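Local coordinates for glycosyl hydrolases family 31 family protein (Aspergillus niger, PDB 6DRU) that hydrolyses xyloglucan oligosaccharides, releasing alpha-xylose from the glucose at their non-reducing end, as a family 31 glycosidase, at residues P5-L10 against Y64-T69; Q22-D27 against T58-S63. One frame throughout, in Å; residues are numbered along the deposited sequence.

Interaction 1. Residues P5-L10 against Y64-T69; sequences PNSTGL and YDTATT. With NAG (2-acetamido-2-deoxy-beta-D-glucopyranose), chain L.
Gly-9 and the backbone of Asp-65 and Thr-66 form the centre of this contact, in which one carbonyl oxygen serves two successive amides. Gly-9 O takes Asp-65 N at 2.8 Å from above the carbonyl plane and Thr-66 N at 3.2 Å within that plane, and both N-H groups point fairly straight at it (161° and 156°). One residue ahead of Gly-9, Thr-8 meets the side chain of the same Asp-65 through both carboxylate oxygens, weakly in each case: OD1 receives the hydroxyl OG1 of Thr-8 at 3.0 Å, and OD2 the backbone N of Thr-8 at 3.3 Å. The two side chains cross at about a right angle. Thr-8 OG1 reaches the carboxylate from between its backbone N and carbonyl carbon (chi1 66°), while Ser-7 OG lies beside Asp-65 CB. Further on, Leu-10 CD1 lies 3.8 Å from Thr-66 CB, on the sheet face these two residues share, and 3.7 Å from Thr-68 CG2. Asn-6 carries an N-linked NAG, its ND2 bonded to the sugar C1, and Asn-6, Ser-7 and Thr-8 form the Asn-X-Ser/Thr sequon, whose third residue is the threonine that meets Asp-65. Leu-10 and Thr-66 pair as a parallel bridge, by which strand 66-68, outermost of the sheet within this chain, joins strand 10-14; strand 17-23 follows beyond 10-14, and Arg-74 of strand 74-78 touches Leu-10, Thr-66 and Thr-68.

Interaction 2. Residues Q22-D27 against T58-S63; sequences QPFGYD and TAHGMS
Gln-22 gives both N-H groups of its side-chain amide to the turn at His-60 to Ser-63, one to each of two backbone carbonyls. NE2 lies 2.6 Å from Ser-63 O and 3.0 Å from Gly-61 O, both acceptors sit close to the amide plane, and each bond makes an angle of 156° at the hydrogen. From the acceptors' side the two differ: NE2 is tilted modestly from the Ser-63 carbonyl plane but stands well above that of Gly-61. Beyond CG the glutamine runs extended (chi2 168°), carrying CD away from its strand toward the loop. The turn is of type II', with Gly-61 at a positive phi, and His-60 O accepts Ser-63 N and, at 2.8 Å, Ser-63 OG from the same face of its plane. Outward from these bonds, the His-60 imidazole packs on residues 23-24. Pro-23 O rests over one ring face, displaced toward the rim and 3.0 Å from CE1 of His-60, while CD2 of His-60 meets CD1 of Phe-24 at 3.4 Å, the two ring planes inclined at 35°. His-60 NE2 is hydrogen-bonded to Glu-56 OE2, and Arg-32 NH2 hydrogen-bonds both Gln-22 OE1 and Gly-61 O. A largely neutral, amide-to-carbonyl contact thus lies beside charged groups: Gln-22 satisfies two loop carbonyls at once, which fixes the rotation of its amide, and the nearby Glu-56 would probably favour a protonated His-60.

The two contacts illustrate how a loop can be tied to a sheet at successive points: residues 58-63 run directly into 64-69, so the segment meeting Gln-22 in interaction 2 continues into that meeting Gly-9 in interaction 1. Their centres are about 11 Å apart, and interaction 2 is nested within the loop interaction 1 closes. They touch mainly through Pro-23, whose CG lies 3.3 Å from Ser-7 O and whose CB lies 3.8 Å from Pro-5 CG. Both reach the same mixed sheet and lie away from the xylose pocket and the residues assigned as catalytic, Asp-395 and the proton donor Asp-487; the NAG on Asn-6 comes within about 11 Å of the Pro-23 side chain, nearest atoms.

Interaction 1. Residues P5-L10 against Y64-T69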
loop_
_atom_site.group_PDB
_atom_site.type_symbol
_atom_site.label_atom_id
_atom_site.label_comp_id
_atom_site.label_asym_id
_atom_site.label_seq_id
_atom_site.Cartn_x
_atom_site.Cartn_y
_atom_site.Cartn_z
ATOM N N PRO A 5 24.698 5.017 -37.311
ATOM C CA PRO A 5 24.298 3.663 -36.924
ATOM C C PRO A 5 23.624 2.925 -38.070
ATOM O O PRO A 5 23.093 3.521 -39.010
ATOM C CB PRO A 5 23.318 3.890 -35.764
ATOM C CG PRO A 5 23.177 5.390 -35.612
ATOM C CD PRO A 5 23.729 6.021 -36.846
ATOM N N ASN A 6 23.657 1.599 -37.973
ATOM C CA ASN A 6 23.052 0.724 -38.967
ATOM C C ASN A 6 21.746 0.105 -38.492
ATOM O O ASN A 6 21.207 -0.775 -39.171
ATOM C CB ASN A 6 24.033 -0.382 -39.361
ATOM C CG ASN A 6 24.346 -1.314 -38.209
ATOM O OD1 ASN A 6 24.191 -0.957 -37.041
ATOM N ND2 ASN A 6 24.790 -2.523 -38.534
ATOM N N SER A 7 21.231 0.540 -37.346
ATOM C CA SER A 7 20.002 0.002 -36.790
ATOM C C SER A 7 19.268 1.121 -36.069
ATOM O O SER A 7 19.887 1.924 -35.366
ATOM C CB SER A 7 20.288 -1.162 -35.830
ATOM O OG SER A 7 19.095 -1.670 -35.259
ATOM N N THR A 8 17.948 1.167 -36.246
ATOM C CA THR A 8 17.138 2.185 -35.587
ATOM C C THR A 8 16.867 1.864 -34.124
ATOM O O THR A 8 16.351 2.726 -33.404
ATOM C CB THR A 8 15.811 2.365 -36.323
ATOM O OG1 THR A 8 15.035 1.164 -36.213
ATOM C CG2 THR A 8 16.060 2.660 -37.790
ATOM N N GLY A 9 17.197 0.664 -33.674
ATOM C CA GLY A 9 16.976 0.281 -32.297
ATOM C C GLY A 9 16.858 -1.215 -32.156
ATOM O O GLY A 9 16.642 -1.952 -33.120
ATOM N N LEU A 10 17.003 -1.673 -30.916
ATOM C CA LEU A 10 16.900 -3.086 -30.581
ATOM C C LEU A 10 15.874 -3.244 -29.472
ATOM O O LEU A 10 15.938 -2.543 -28.458
ATOM C CB LEU A 10 18.259 -3.652 -30.152
ATOM C CG LEU A 10 18.294 -5.063 -29.567
ATOM C CD1 LEU A 10 18.110 -6.096 -30.661
ATOM C CD2 LEU A 10 19.605 -5.293 -28.831
ATOM N N TYR A 64 12.213 0.562 -33.907
ATOM C CA TYR A 64 13.362 -0.317 -33.749
ATOM C C TYR A 64 13.499 -1.184 -34.992
ATOM O O TYR A 64 12.558 -1.338 -35.775
ATOM C CB TYR A 64 13.243 -1.188 -32.492
ATOM C CG TYR A 64 12.012 -2.065 -32.460
ATOM C CD1 TYR A 64 10.809 -1.586 -31.957
ATOM C CD2 TYR A 64 12.052 -3.371 -32.933
ATOM C CE1 TYR A 64 9.680 -2.383 -31.926
ATOM C CE2 TYR A 64 10.928 -4.174 -32.906
ATOM C CZ TYR A 64 9.745 -3.675 -32.403
ATOM O OH TYR A 64 8.623 -4.471 -32.372
ATOM N N ASP A 65 14.691 -1.752 -35.160
ATOM C CA ASP A 65 15.022 -2.571 -36.318
ATOM C C ASP A 65 15.059 -4.059 -36.023
ATOM O O ASP A 65 14.718 -4.855 -36.899
ATOM C CB ASP A 65 16.386 -2.162 -36.890
ATOM C CG ASP A 65 16.269 -1.256 -38.098
ATOM O OD1 ASP A 65 15.132 -0.881 -38.454
ATOM O OD2 ASP A 65 17.316 -0.924 -38.696
ATOM N N THR A 66 15.457 -4.449 -34.816
ATOM C CA THR A 66 15.685 -5.844 -34.477
ATOM C C THR A 66 14.946 -6.187 -33.194
ATOM O O THR A 66 14.954 -5.411 -32.234
ATOM C CB THR A 66 17.186 -6.134 -34.310
ATOM O OG1 THR A 66 17.898 -5.648 -35.455
ATOM C CG2 THR A 66 17.437 -7.627 -34.157
ATOM N N ALA A 67 14.308 -7.354 -33.186
ATOM C CA ALA A 67 13.613 -7.873 -32.017
ATOM C C ALA A 67 14.201 -9.228 -31.656
ATOM O O ALA A 67 14.403 -10.075 -32.532
ATOM C CB ALA A 67 12.109 -7.994 -32.272
ATOM N N THR A 68 14.482 -9.423 -30.370
ATOM C CA THR A 68 15.059 -10.670 -29.895
ATOM C C THR A 68 14.579 -10.926 -28.475
ATOM O O THR A 68 14.069 -10.029 -27.799
ATOM C CB THR A 68 16.593 -10.641 -29.946
ATOM O OG1 THR A 68 17.121 -11.819 -29.323
ATOM C CG2 THR A 68 17.128 -9.409 -29.231
ATOM N N THR A 69 14.739 -12.170 -28.032
ATOM C CA THR A 69 14.489 -12.537 -26.647
ATOM C C THR A 69 15.757 -12.515 -25.807
ATOM O O THR A 69 15.732 -12.948 -24.651
ATOM C CB THR A 69 13.832 -13.917 -26.568
ATOM O OG1 THR A 69 14.559 -14.848 -27.378
ATOM C CG2 THR A 69 12.395 -13.847 -27.050
HETATM C C1 NAG L . 25.445 -3.640 -37.868
HETATM C C2 NAG L . 25.127 -5.063 -38.276
HETATM C C3 NAG L . 25.351 -6.015 -37.160
HETATM C C4 NAG L . 26.738 -5.836 -36.581
HETATM C C5 NAG L . 26.971 -4.386 -36.217
HETATM C C6 NAG L . 28.394 -4.207 -35.734
HETATM C C7 NAG L . 23.476 -4.970 -40.102
HETATM C C8 NAG L . 22.043 -5.058 -40.575
HETATM N N2 NAG L . 23.780 -5.143 -38.726
HETATM O O3 NAG L . 25.150 -7.331 -37.623
HETATM O O4 NAG L . 26.875 -6.633 -35.427
HETATM O O5 NAG L . 26.752 -3.577 -37.349
HETATM O O6 NAG L . 28.444 -3.151 -34.800
HETATM O O7 NAG L . 24.366 -4.750 -40.900
#

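Interaction 2. Residues Q22-D27 against T58-S63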
loop_
_atom_site.group_PDB
_atom_site.type_symbol
_atom_site.label_atom_id
_atom_site.label_comp_id
_atom_site.label_asym_id
_atom_site.label_seq_id
_atom_site.Cartn_x
_atom_site.Cartn_y
_atom_site.Cartn_z
ATOM N N GLN A 22 17.799 2.432 -28.285
ATOM C CA GLN A 22 17.867 3.122 -29.563
ATOM C C GLN A 22 19.062 4.064 -29.593
ATOM O O GLN A 22 19.395 4.682 -28.574
ATOM C CB GLN A 22 16.588 3.930 -29.825
ATOM C CG GLN A 22 15.301 3.168 -29.590
ATOM C CD GLN A 22 14.088 4.076 -29.587
ATOM O OE1 GLN A 22 13.914 4.895 -28.685
ATOM N NE2 GLN A 22 13.245 3.939 -30.604
ATOM N N PRO A 23 19.726 4.195 -30.740
ATOM C CA PRO A 23 20.701 5.279 -30.893
ATOM C C PRO A 23 19.993 6.620 -30.801
ATOM O O PRO A 23 18.909 6.810 -31.354
ATOM C CB PRO A 23 21.289 5.036 -32.288
ATOM C CG PRO A 23 20.245 4.240 -33.005
ATOM C CD PRO A 23 19.604 3.379 -31.959
ATOM N N PHE A 24 20.609 7.553 -30.078
ATOM C CA PHE A 24 19.962 8.822 -29.760
ATOM C C PHE A 24 21.011 9.925 -29.774
ATOM O O PHE A 24 21.860 9.990 -28.881
ATOM C CB PHE A 24 19.260 8.747 -28.404
ATOM C CG PHE A 24 18.002 9.552 -28.332
ATOM C CD1 PHE A 24 16.826 9.067 -28.876
ATOM C CD2 PHE A 24 17.990 10.792 -27.721
ATOM C CE1 PHE A 24 15.662 9.806 -28.815
ATOM C CE2 PHE A 24 16.831 11.536 -27.653
ATOM C CZ PHE A 24 15.664 11.043 -28.202
ATOM N N GLY A 25 20.939 10.797 -30.775
ATOM C CA GLY A 25 21.900 11.869 -30.914
ATOM C C GLY A 25 23.301 11.359 -31.230
ATOM O O GLY A 25 23.533 10.183 -31.516
ATOM N N TYR A 26 24.249 12.291 -31.176
ATOM C CA TYR A 26 25.646 11.961 -31.420
ATOM C C TYR A 26 26.205 11.177 -30.240
ATOM O O TYR A 26 26.142 11.639 -29.096
ATOM C CB TYR A 26 26.462 13.230 -31.650
ATOM C CG TYR A 26 26.195 13.916 -32.971
ATOM C CD1 TYR A 26 26.120 13.189 -34.151
ATOM C CD2 TYR A 26 26.028 15.293 -33.039
ATOM C CE1 TYR A 26 25.880 13.812 -35.360
ATOM C CE2 TYR A 26 25.787 15.925 -34.244
ATOM C CZ TYR A 26 25.715 15.179 -35.401
ATOM O OH TYR A 26 25.475 15.799 -36.606
ATOM N N ASP A 27 26.749 9.993 -30.521
ATOM C CA ASP A 27 27.453 9.180 -29.527
ATOM C C ASP A 27 26.576 8.874 -28.314
ATOM O O ASP A 27 27.047 8.869 -27.176
ATOM C CB ASP A 27 28.750 9.861 -29.082
ATOM C CG ASP A 27 29.458 10.577 -30.217
ATOM O OD1 ASP A 27 29.930 9.899 -31.154
ATOM O OD2 ASP A 27 29.550 11.823 -30.165
ATOM N N THR A 58 14.514 12.718 -38.321
ATOM C CA THR A 58 13.198 12.764 -37.704
ATOM C C THR A 58 13.264 12.085 -36.343
ATOM O O THR A 58 14.287 11.516 -35.953
ATOM C CB THR A 58 12.139 12.097 -38.590
ATOM O OG1 THR A 58 10.878 12.092 -37.910
ATOM C CG2 THR A 58 12.545 10.666 -38.914
ATOM N N ALA A 59 12.149 12.149 -35.618
ATOM C CA ALA A 59 12.093 11.600 -34.272
ATOM C C ALA A 59 12.140 10.077 -34.304
ATOM O O ALA A 59 11.690 9.437 -35.259
ATOM C CB ALA A 59 10.826 12.070 -33.558
ATOM N N HIS A 60 12.690 9.495 -33.236
ATOM C CA HIS A 60 12.779 8.041 -33.149
ATOM C C HIS A 60 11.451 7.425 -32.733
ATOM O O HIS A 60 10.992 6.452 -33.340
ATOM C CB HIS A 60 13.870 7.628 -32.159
ATOM C CG HIS A 60 15.241 8.090 -32.533
ATOM N ND1 HIS A 60 16.065 7.369 -33.369
ATOM C CD2 HIS A 60 15.942 9.189 -32.168
ATOM C CE1 HIS A 60 17.211 8.010 -33.514
ATOM N NE2 HIS A 60 17.163 9.115 -32.792
ATOM N N GLY A 61 10.823 7.978 -31.699
ATOM C CA GLY A 61 9.631 7.347 -31.168
ATOM C C GLY A 61 9.963 5.987 -30.590
ATOM O O GLY A 61 11.001 5.791 -29.949
ATOM N N MET A 62 9.074 5.025 -30.828
ATOM C CA MET A 62 9.264 3.653 -30.384
ATOM C C MET A 62 9.886 2.767 -31.462
ATOM O O MET A 62 9.844 1.537 -31.341
ATOM C CB MET A 62 7.925 3.065 -29.929
ATOM C CG MET A 62 7.958 2.389 -28.569
ATOM S SD MET A 62 8.058 3.571 -27.212
ATOM C CE MET A 62 6.547 4.501 -27.461
ATOM N N SER A 63 10.471 3.360 -32.500
ATOM C CA SER A 63 10.911 2.586 -33.653
ATOM C C SER A 63 12.152 1.760 -33.330
ATOM O O SER A 63 13.031 2.191 -32.580
ATOM C CB SER A 63 11.196 3.515 -34.833
ATOM O OG SER A 63 12.348 4.305 -34.592
#